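Hydrazine synthase beta subunit (Candidatus Kuenenia stuttgartiensis, PDB 5C2V) forms part of the hydrazine synthase complex, which condenses nitric oxide with ammonium to hydrazine, and may modulate passage of hydroxylamine between the gamma and alpha active sites. Local coordinates at the interface of chains A and B and the interface of chains C and B. Sequence-based numbering; all coordinates share one arbitrary frame. Chains: chain A, Hydrazine synthase beta subunit; chain B, Hydrazine synthase gamma subunit; chain C, Hydrazine synthase alpha subunit.

Contact 1: the interface of chains A and B. Residues chain A 166-167, 214; chain B 240-243.
The indole of A:Trp214 and the amide of A:Asn167 each donate to a backbone carbonyl of the B:Gly240 to B:Ser243 loop, so the polar part of this beta-gamma contact reads main chain on the gamma side and side chains on the beta side. A:Trp214 NE1, the indole N-H, lies 3.0 Å from B:Val241 O. This bond is bent, 130° at the hydrogen, and the donor stands above the carbonyl plane instead of on a lone pair. The bond from A:Asn167 ND2 to B:Glu242 O is longer, 3.2 Å, but straighter, at 160°; the oxygen lies in the amide plane of A:Asn167, whose CG is anti to the carbonyl carbon, beside the backbone N (chi1 -40°). Consecutive carbonyls of one loop are thus held by two separate beta-subunit loops.

Apolar contact centres on the pyrrole side of the indole. The CG2 methyl of B:Val241, anti to its backbone N, crosses A:Trp214 obliquely and comes within 3.3 Å of CD1.

Two further carbonyls approach the indole without a hydrogen bond. That of B:Gly240 lies over one face of the ring system, toward its rim, on the benzo side. The carbonyl of B:Ser243, beside which the A:Ile166 side chain ends, also nears the benzo ring, where A:Trp214 CZ2 sits 3.2 Å from B:Ser243 O.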
loop_
_atom_site.group_PDB
_atom_site.type_symbol
_atom_site.label_atom_id
_atom_site.label_comp_id
_atom_site.label_asym_id
_atom_site.label_seq_id
_atom_site.Cartn_x
_atom_site.Cartn_y
_atom_site.Cartn_z
ATOM N N ILE A 166 45.948 -2.140 -0.904
ATOM C CA ILE A 166 44.497 -2.238 -0.982
ATOM C C ILE A 166 44.062 -2.549 -2.406
ATOM O O ILE A 166 43.158 -3.354 -2.631
ATOM C CB ILE A 166 43.822 -0.941 -0.517
ATOM C CG1 ILE A 166 44.086 -0.725 0.969
ATOM C CG2 ILE A 166 42.325 -0.987 -0.778
ATOM C CD1 ILE A 166 43.552 0.572 1.474
ATOM N N ASN A 167 44.731 -1.928 -3.370
ATOM C CA ASN A 167 44.403 -2.179 -4.760
ATOM C C ASN A 167 45.399 -3.169 -5.333
ATOM O O ASN A 167 46.568 -2.851 -5.549
ATOM C CB ASN A 167 44.409 -0.876 -5.565
ATOM C CG ASN A 167 43.800 0.283 -4.801
ATOM O OD1 ASN A 167 42.591 0.517 -4.859
ATOM N ND2 ASN A 167 44.638 1.021 -4.085
ATOM N N TRP A 214 39.344 1.230 6.161
ATOM C CA TRP A 214 39.186 2.609 6.605
ATOM C C TRP A 214 38.105 2.727 7.671
ATOM O O TRP A 214 37.771 3.826 8.111
ATOM C CB TRP A 214 38.866 3.531 5.425
ATOM C CG TRP A 214 39.978 3.636 4.420
ATOM C CD1 TRP A 214 39.965 3.186 3.132
ATOM C CD2 TRP A 214 41.272 4.218 4.627
ATOM N NE1 TRP A 214 41.165 3.462 2.520
ATOM C CE2 TRP A 214 41.984 4.093 3.417
ATOM C CE3 TRP A 214 41.895 4.835 5.716
ATOM C CZ2 TRP A 214 43.289 4.560 3.268
ATOM C CZ3 TRP A 214 43.189 5.299 5.565
ATOM C CH2 TRP A 214 43.872 5.159 4.350
ATOM N N GLY B 240 41.295 10.563 1.781
ATOM C CA GLY B 240 41.142 9.706 0.614
ATOM C C GLY B 240 40.993 8.225 0.927
ATOM O O GLY B 240 41.648 7.701 1.827
ATOM N N VAL B 241 40.114 7.555 0.184
ATOM C CA VAL B 241 39.816 6.143 0.416
ATOM C C VAL B 241 40.607 5.197 -0.499
ATOM O O VAL B 241 40.568 3.978 -0.325
ATOM C CB VAL B 241 38.300 5.876 0.224
ATOM C CG1 VAL B 241 37.969 5.715 -1.254
ATOM C CG2 VAL B 241 37.850 4.653 1.011
ATOM N N GLU B 242 41.338 5.756 -1.459
ATOM C CA GLU B 242 42.051 4.940 -2.442
ATOM C C GLU B 242 43.506 4.656 -2.072
ATOM O O GLU B 242 44.174 3.859 -2.732
ATOM C CB GLU B 242 41.995 5.609 -3.817
ATOM C CG GLU B 242 40.765 5.240 -4.633
ATOM C CD GLU B 242 40.538 6.178 -5.801
ATOM O OE1 GLU B 242 40.643 7.408 -5.606
ATOM O OE2 GLU B 242 40.258 5.687 -6.915
ATOM N N SER B 243 43.992 5.304 -1.019
ATOM C CA SER B 243 45.389 5.167 -0.617
ATOM C C SER B 243 45.662 3.810 0.021
ATOM O O SER B 243 44.826 3.284 0.750
ATOM C CB SER B 243 45.774 6.282 0.356
ATOM O OG SER B 243 45.488 7.557 -0.191
#

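Contact 2: the interface of chains C and B. Residues chain C 136, 392-396; chain B 20-21, 23, 137.
B:Arg20 reaches from the gamma subunit toward C:Lys393, its chain extended and CG anti to the backbone N (chi1 -176°), and the tightly packed part of the contact gathers around its guanidinium. NH1 donates to the backbone carbonyl C:Lys393 O at 2.8 Å. On the gamma side, B:Glu137 meets the guanidinium side-on: NE bonds to OE1, and NH2 to OE2 through the syn lone pair, in a salt bridge of 2.5 Å. This pairing should hold the guanidinium against rotation and probably offsets its charge. C:Ile136 crosses B:Arg20 at about a right angle, laying its CG2 methyl over one face toward the rim, while its CG1 packs on B:Pro23 CD at 3.4 Å. The CB of C:Arg395 rests against the carboxylate carbon CD of B:Glu137 at 3.6 Å.

Looser contacts border this core. C:Tyr392 slides past B:Arg20 in the opposite direction, its CE2 3.8 Å from NH1, with the two planes 32° apart. NE1 of C:Trp396 lies 3.8 Å from B:Pro23 CB, and B:Glu21 adds little beyond its carbonyl near C:Ile136 CG2.

All these residues lie in loops: C:Tyr392 to C:Trp396 follow strand 380-387 of the alpha subunit, and B:Arg20 to B:Pro23 precede helix 26-30 of the gamma subunit.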
loop_
_atom_site.group_PDB
_atom_site.type_symbol
_atom_site.label_atom_id
_atom_site.label_comp_id
_atom_site.label_asym_id
_atom_site.label_seq_id
_atom_site.Cartn_x
_atom_site.Cartn_y
_atom_site.Cartn_z
ATOM N N ILE C 136 29.454 -23.300 28.920
ATOM C CA ILE C 136 29.296 -24.305 27.872
ATOM C C ILE C 136 29.236 -25.727 28.431
ATOM O O ILE C 136 28.416 -26.545 28.013
ATOM C CB ILE C 136 30.401 -24.168 26.824
ATOM C CG1 ILE C 136 30.298 -22.783 26.182
ATOM C CG2 ILE C 136 30.281 -25.245 25.762
ATOM C CD1 ILE C 136 28.895 -22.420 25.731
ATOM N N TYR C 392 21.933 -28.191 21.803
ATOM C CA TYR C 392 23.315 -27.753 21.664
ATOM C C TYR C 392 23.414 -26.264 21.976
ATOM O O TYR C 392 22.647 -25.461 21.445
ATOM C CB TYR C 392 23.835 -28.046 20.256
ATOM C CG TYR C 392 25.333 -27.904 20.099
ATOM C CD1 TYR C 392 26.192 -28.910 20.521
ATOM C CD2 TYR C 392 25.888 -26.772 19.516
ATOM C CE1 TYR C 392 27.561 -28.790 20.377
ATOM C CE2 TYR C 392 27.257 -26.642 19.367
ATOM C CZ TYR C 392 28.088 -27.654 19.799
ATOM O OH TYR C 392 29.451 -27.532 19.652
ATOM N N LYS C 393 24.354 -25.899 22.842
ATOM C CA LYS C 393 24.506 -24.510 23.260
ATOM C C LYS C 393 25.131 -23.651 22.166
ATOM O O LYS C 393 26.234 -23.938 21.701
ATOM C CB LYS C 393 25.358 -24.419 24.528
ATOM C CG LYS C 393 24.838 -25.231 25.703
ATOM C CD LYS C 393 25.720 -25.033 26.927
ATOM C CE LYS C 393 25.214 -25.827 28.122
ATOM N NZ LYS C 393 25.371 -27.294 27.921
ATOM N N PRO C 394 24.426 -22.589 21.751
ATOM C CA PRO C 394 25.012 -21.623 20.818
ATOM C C PRO C 394 26.125 -20.829 21.493
ATOM O O PRO C 394 26.122 -20.703 22.719
ATOM C CB PRO C 394 23.830 -20.723 20.450
ATOM C CG PRO C 394 22.904 -20.829 21.614
ATOM C CD PRO C 394 23.042 -22.238 22.114
ATOM N N ARG C 395 27.062 -20.308 20.708
ATOM C CA ARG C 395 28.198 -19.576 21.257
ATOM C C ARG C 395 27.748 -18.318 21.993
ATOM O O ARG C 395 26.833 -17.625 21.552
ATOM C CB ARG C 395 29.184 -19.217 20.143
ATOM C CG ARG C 395 28.596 -18.359 19.037
ATOM C CD ARG C 395 29.461 -18.403 17.789
ATOM N NE ARG C 395 29.483 -19.739 17.198
ATOM C CZ ARG C 395 30.135 -20.053 16.085
ATOM N NH1 ARG C 395 30.826 -19.127 15.435
ATOM N NH2 ARG C 395 30.099 -21.295 15.620
ATOM N N TRP C 396 28.386 -18.029 23.123
ATOM C CA TRP C 396 28.047 -16.831 23.881
ATOM C C TRP C 396 29.008 -15.695 23.550
ATOM O O TRP C 396 30.224 -15.885 23.497
ATOM C CB TRP C 396 28.040 -17.117 25.386
ATOM C CG TRP C 396 29.372 -17.459 25.979
ATOM C CD1 TRP C 396 29.967 -18.686 26.007
ATOM C CD2 TRP C 396 30.264 -16.565 26.655
ATOM N NE1 TRP C 396 31.180 -18.610 26.647
ATOM C CE2 TRP C 396 31.386 -17.317 27.056
ATOM C CE3 TRP C 396 30.226 -15.200 26.956
ATOM C CZ2 TRP C 396 32.459 -16.752 27.741
ATOM C CZ3 TRP C 396 31.293 -14.640 27.635
ATOM C CH2 TRP C 396 32.395 -15.415 28.020
ATOM N N ARG B 20 35.620 -28.058 21.398
ATOM C CA ARG B 20 35.167 -26.762 21.890
ATOM C C ARG B 20 35.525 -26.556 23.357
ATOM O O ARG B 20 36.114 -25.539 23.725
ATOM C CB ARG B 20 33.655 -26.629 21.707
ATOM C CG ARG B 20 33.094 -25.279 22.109
ATOM C CD ARG B 20 31.577 -25.301 22.090
ATOM N NE ARG B 20 31.005 -23.971 22.261
ATOM C CZ ARG B 20 29.701 -23.727 22.337
ATOM N NH1 ARG B 20 28.833 -24.725 22.261
ATOM N NH2 ARG B 20 29.265 -22.485 22.489
ATOM N N GLU B 21 35.162 -27.539 24.179
ATOM C CA GLU B 21 35.362 -27.491 25.625
ATOM C C GLU B 21 34.739 -26.239 26.245
ATOM O O GLU B 21 33.625 -25.855 25.892
ATOM C CB GLU B 21 36.853 -27.572 25.964
ATOM C CG GLU B 21 37.539 -28.806 25.397
ATOM C CD GLU B 21 38.878 -29.087 26.052
ATOM O OE1 GLU B 21 39.915 -28.973 25.365
ATOM O OE2 GLU B 21 38.890 -29.429 27.253
ATOM N N PRO B 23 35.069 -22.206 26.873
ATOM C CA PRO B 23 35.650 -20.913 26.495
ATOM C C PRO B 23 36.138 -20.114 27.698
ATOM O O PRO B 23 35.489 -20.106 28.743
ATOM C CB PRO B 23 34.487 -20.191 25.806
ATOM C CG PRO B 23 33.589 -21.275 25.340
ATOM C CD PRO B 23 33.693 -22.353 26.374
ATOM N N GLU B 137 32.965 -16.225 19.865
ATOM C CA GLU B 137 33.177 -16.938 21.121
ATOM C C GLU B 137 34.660 -17.039 21.475
ATOM O O GLU B 137 35.503 -17.258 20.604
ATOM C CB GLU B 137 32.565 -18.338 21.047
ATOM C CG GLU B 137 32.511 -19.064 22.380
ATOM C CD GLU B 137 31.768 -20.382 22.295
ATOM O OE1 GLU B 137 32.122 -21.212 21.431
ATOM O OE2 GLU B 137 30.823 -20.585 23.086
#

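Contact 3: the interface of chains A and B. Residues chain A 58, 98, 100, 116, 145, 161, 193, 257; chain B 68-70.
B:Glu69 and A:Arg145 meet tip to tip in a salt bridge, with A:Arg145 NH2 donating to OE1 at 2.9 Å, nearly along the C-O axis of the carboxylate. The other oxygen, OE2, accepts from the A:Tyr257 hydroxyl OH, which stands above the carboxylate plane at 2.7 Å. OE2 also pairs by charge with A:Arg193 NH1, whose N-H points elsewhere, toward a water that bridges back to OE2. A bend at chi2 (-99°) brings the B:Glu69 carboxylate to these partners. In the second shell, A:Asp161 OD2 receives A:Arg193 NH2 in the guanidinium plane at 2.9 Å and should help fix that plane.

B:Tyr68 supplies a further polar tip: its hydroxyl OH hydrogen-bonds A:Arg145 NH1 at 2.6 Å, with ring and guanidinium 76° apart.

Stacking governs B:Arg70. Its extended chain slides along the A:Trp98 indole, CD over the six-membered ring and CZ 3.6 Å from the centroid of the five-membered ring, a cation-pi contact with the planes 22° apart. At the tip, NH2 makes a weak bond to A:Ser116 OG.

Strands 57-62, 99-104, 144-149, 190-197 and 256-261 of the beta-propeller contribute residues to this site, which receives a gamma-subunit loop just after the haem-binding CXXCH motif.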
loop_
_atom_site.group_PDB
_atom_site.type_symbol
_atom_site.label_atom_id
_atom_site.label_comp_id
_atom_site.label_asym_id
_atom_site.label_seq_id
_atom_site.Cartn_x
_atom_site.Cartn_y
_atom_site.Cartn_z
ATOM N N GLU A 58 54.167 -26.437 -3.156
ATOM C CA GLU A 58 52.798 -25.919 -3.180
ATOM C C GLU A 58 51.993 -26.009 -4.486
ATOM O O GLU A 58 50.812 -25.662 -4.495
ATOM C CB GLU A 58 52.815 -24.484 -2.667
ATOM C CG GLU A 58 53.205 -24.481 -1.203
ATOM C CD GLU A 58 53.335 -23.112 -0.600
ATOM O OE1 GLU A 58 53.293 -22.110 -1.343
ATOM O OE2 GLU A 58 53.462 -23.051 0.639
ATOM N N TRP A 98 59.934 -18.460 -3.901
ATOM C CA TRP A 98 58.657 -19.102 -3.611
ATOM C C TRP A 98 57.796 -19.304 -4.844
ATOM O O TRP A 98 56.832 -18.559 -5.046
ATOM C CB TRP A 98 57.870 -18.301 -2.580
ATOM C CG TRP A 98 56.808 -19.116 -1.936
ATOM C CD1 TRP A 98 55.764 -19.757 -2.545
ATOM C CD2 TRP A 98 56.722 -19.440 -0.548
ATOM N NE1 TRP A 98 55.017 -20.430 -1.611
ATOM C CE2 TRP A 98 55.588 -20.253 -0.381
ATOM C CE3 TRP A 98 57.489 -19.108 0.572
ATOM C CZ2 TRP A 98 55.206 -20.736 0.862
ATOM C CZ3 TRP A 98 57.105 -19.591 1.804
ATOM C CH2 TRP A 98 55.973 -20.392 1.940
ATOM N N SER A 100 54.733 -20.225 -6.302
ATOM C CA SER A 100 53.438 -20.654 -5.784
ATOM C C SER A 100 52.553 -21.326 -6.826
ATOM O O SER A 100 51.471 -21.819 -6.503
ATOM C CB SER A 100 52.702 -19.463 -5.170
ATOM O OG SER A 100 52.569 -18.412 -6.108
ATOM N N SER A 116 56.261 -15.959 -6.016
ATOM C CA SER A 116 55.345 -15.242 -5.129
ATOM C C SER A 116 56.000 -14.507 -3.962
ATOM O O SER A 116 55.295 -13.978 -3.102
ATOM C CB SER A 116 54.298 -16.208 -4.574
ATOM O OG SER A 116 54.907 -17.257 -3.846
ATOM N N ARG A 145 50.824 -14.556 -7.395
ATOM C CA ARG A 145 50.431 -15.795 -6.724
ATOM C C ARG A 145 50.340 -16.986 -7.673
ATOM O O ARG A 145 50.807 -18.083 -7.367
ATOM C CB ARG A 145 49.093 -15.602 -6.006
ATOM C CG ARG A 145 48.617 -16.819 -5.228
ATOM C CD ARG A 145 49.676 -17.314 -4.254
ATOM N NE ARG A 145 49.185 -18.417 -3.433
ATOM C CZ ARG A 145 48.817 -18.295 -2.161
ATOM N NH1 ARG A 145 48.893 -17.118 -1.556
ATOM N NH2 ARG A 145 48.378 -19.353 -1.491
ATOM N N ASP A 161 49.331 -10.578 -5.968
ATOM C CA ASP A 161 48.870 -10.399 -4.608
ATOM C C ASP A 161 49.987 -9.646 -3.914
ATOM O O ASP A 161 51.053 -10.196 -3.638
ATOM C CB ASP A 161 48.578 -11.746 -3.943
ATOM C CG ASP A 161 47.899 -11.601 -2.598
ATOM O OD1 ASP A 161 47.246 -10.562 -2.367
ATOM O OD2 ASP A 161 48.007 -12.534 -1.774
ATOM N N ARG A 193 43.921 -15.589 -4.337
ATOM C CA ARG A 193 44.447 -16.950 -4.311
ATOM C C ARG A 193 44.464 -17.746 -5.622
ATOM O O ARG A 193 45.133 -18.777 -5.702
ATOM C CB ARG A 193 43.666 -17.748 -3.267
ATOM C CG ARG A 193 43.844 -17.241 -1.845
ATOM C CD ARG A 193 45.270 -17.468 -1.370
ATOM N NE ARG A 193 45.976 -16.207 -1.186
ATOM C CZ ARG A 193 46.227 -15.659 -0.005
ATOM N NH1 ARG A 193 45.840 -16.266 1.110
ATOM N NH2 ARG A 193 46.862 -14.499 0.054
ATOM N N TYR A 257 39.847 -19.927 -2.050
ATOM C CA TYR A 257 41.198 -20.173 -2.555
ATOM C C TYR A 257 41.274 -20.718 -3.974
ATOM O O TYR A 257 41.588 -19.989 -4.914
ATOM C CB TYR A 257 41.922 -21.160 -1.638
ATOM C CG TYR A 257 42.726 -20.527 -0.531
ATOM C CD1 TYR A 257 42.125 -19.689 0.393
ATOM C CD2 TYR A 257 44.083 -20.791 -0.395
ATOM C CE1 TYR A 257 42.852 -19.115 1.413
ATOM C CE2 TYR A 257 44.820 -20.224 0.627
ATOM C CZ TYR A 257 44.198 -19.384 1.527
ATOM O OH TYR A 257 44.919 -18.810 2.548
ATOM N N TYR B 68 48.217 -13.411 7.063
ATOM C CA TYR B 68 48.272 -14.289 5.904
ATOM C C TYR B 68 48.432 -15.782 6.309
ATOM O O TYR B 68 48.238 -16.096 7.478
ATOM C CB TYR B 68 49.409 -13.757 5.010
ATOM C CG TYR B 68 49.692 -14.556 3.798
ATOM C CD1 TYR B 68 48.831 -14.513 2.679
ATOM C CD2 TYR B 68 50.804 -15.366 3.752
ATOM C CE1 TYR B 68 49.107 -15.271 1.571
ATOM C CE2 TYR B 68 51.060 -16.115 2.669
ATOM C CZ TYR B 68 50.254 -16.083 1.582
ATOM O OH TYR B 68 50.522 -16.836 0.461
ATOM N N GLU B 69 48.792 -16.701 5.408
ATOM C CA GLU B 69 48.844 -18.118 5.815
ATOM C C GLU B 69 50.227 -18.791 5.846
ATOM O O GLU B 69 50.351 -19.931 6.298
ATOM C CB GLU B 69 47.893 -18.958 4.954
ATOM C CG GLU B 69 48.421 -19.362 3.606
ATOM C CD GLU B 69 47.905 -18.477 2.506
ATOM O OE1 GLU B 69 48.187 -18.775 1.328
ATOM O OE2 GLU B 69 47.207 -17.490 2.819
ATOM N N ARG B 70 51.247 -18.087 5.367
ATOM C CA ARG B 70 52.634 -18.517 5.480
ATOM C C ARG B 70 53.109 -17.976 6.822
ATOM O O ARG B 70 54.275 -18.099 7.206
ATOM C CB ARG B 70 53.479 -17.994 4.311
ATOM C CG ARG B 70 53.103 -18.578 2.949
ATOM C CD ARG B 70 53.719 -17.740 1.832
ATOM N NE ARG B 70 53.183 -18.101 0.514
ATOM C CZ ARG B 70 53.412 -17.405 -0.595
ATOM N NH1 ARG B 70 54.145 -16.301 -0.546
ATOM N NH2 ARG B 70 52.911 -17.807 -1.747
HETATM O O HOH W 1 45.862 -14.694 3.581
#

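Contacts 1 and 3 both join the beta and gamma subunits, their C-alpha centres about 23 Å apart, and draw on separate gamma-subunit segments and different residues of the beta-propeller. Contact 2 joins alpha to gamma, about 37 Å from contact 1 and 33 Å from contact 3. No residue is shared among the sites; what they have in common is chain B, which touches both a beta and an alpha subunit in the assembly. Contact 3 lies next in sequence to a gamma haem attachment site, which fits a beta subunit that may influence the path of hydroxylamine, although these contacts alone do not show the tunnel.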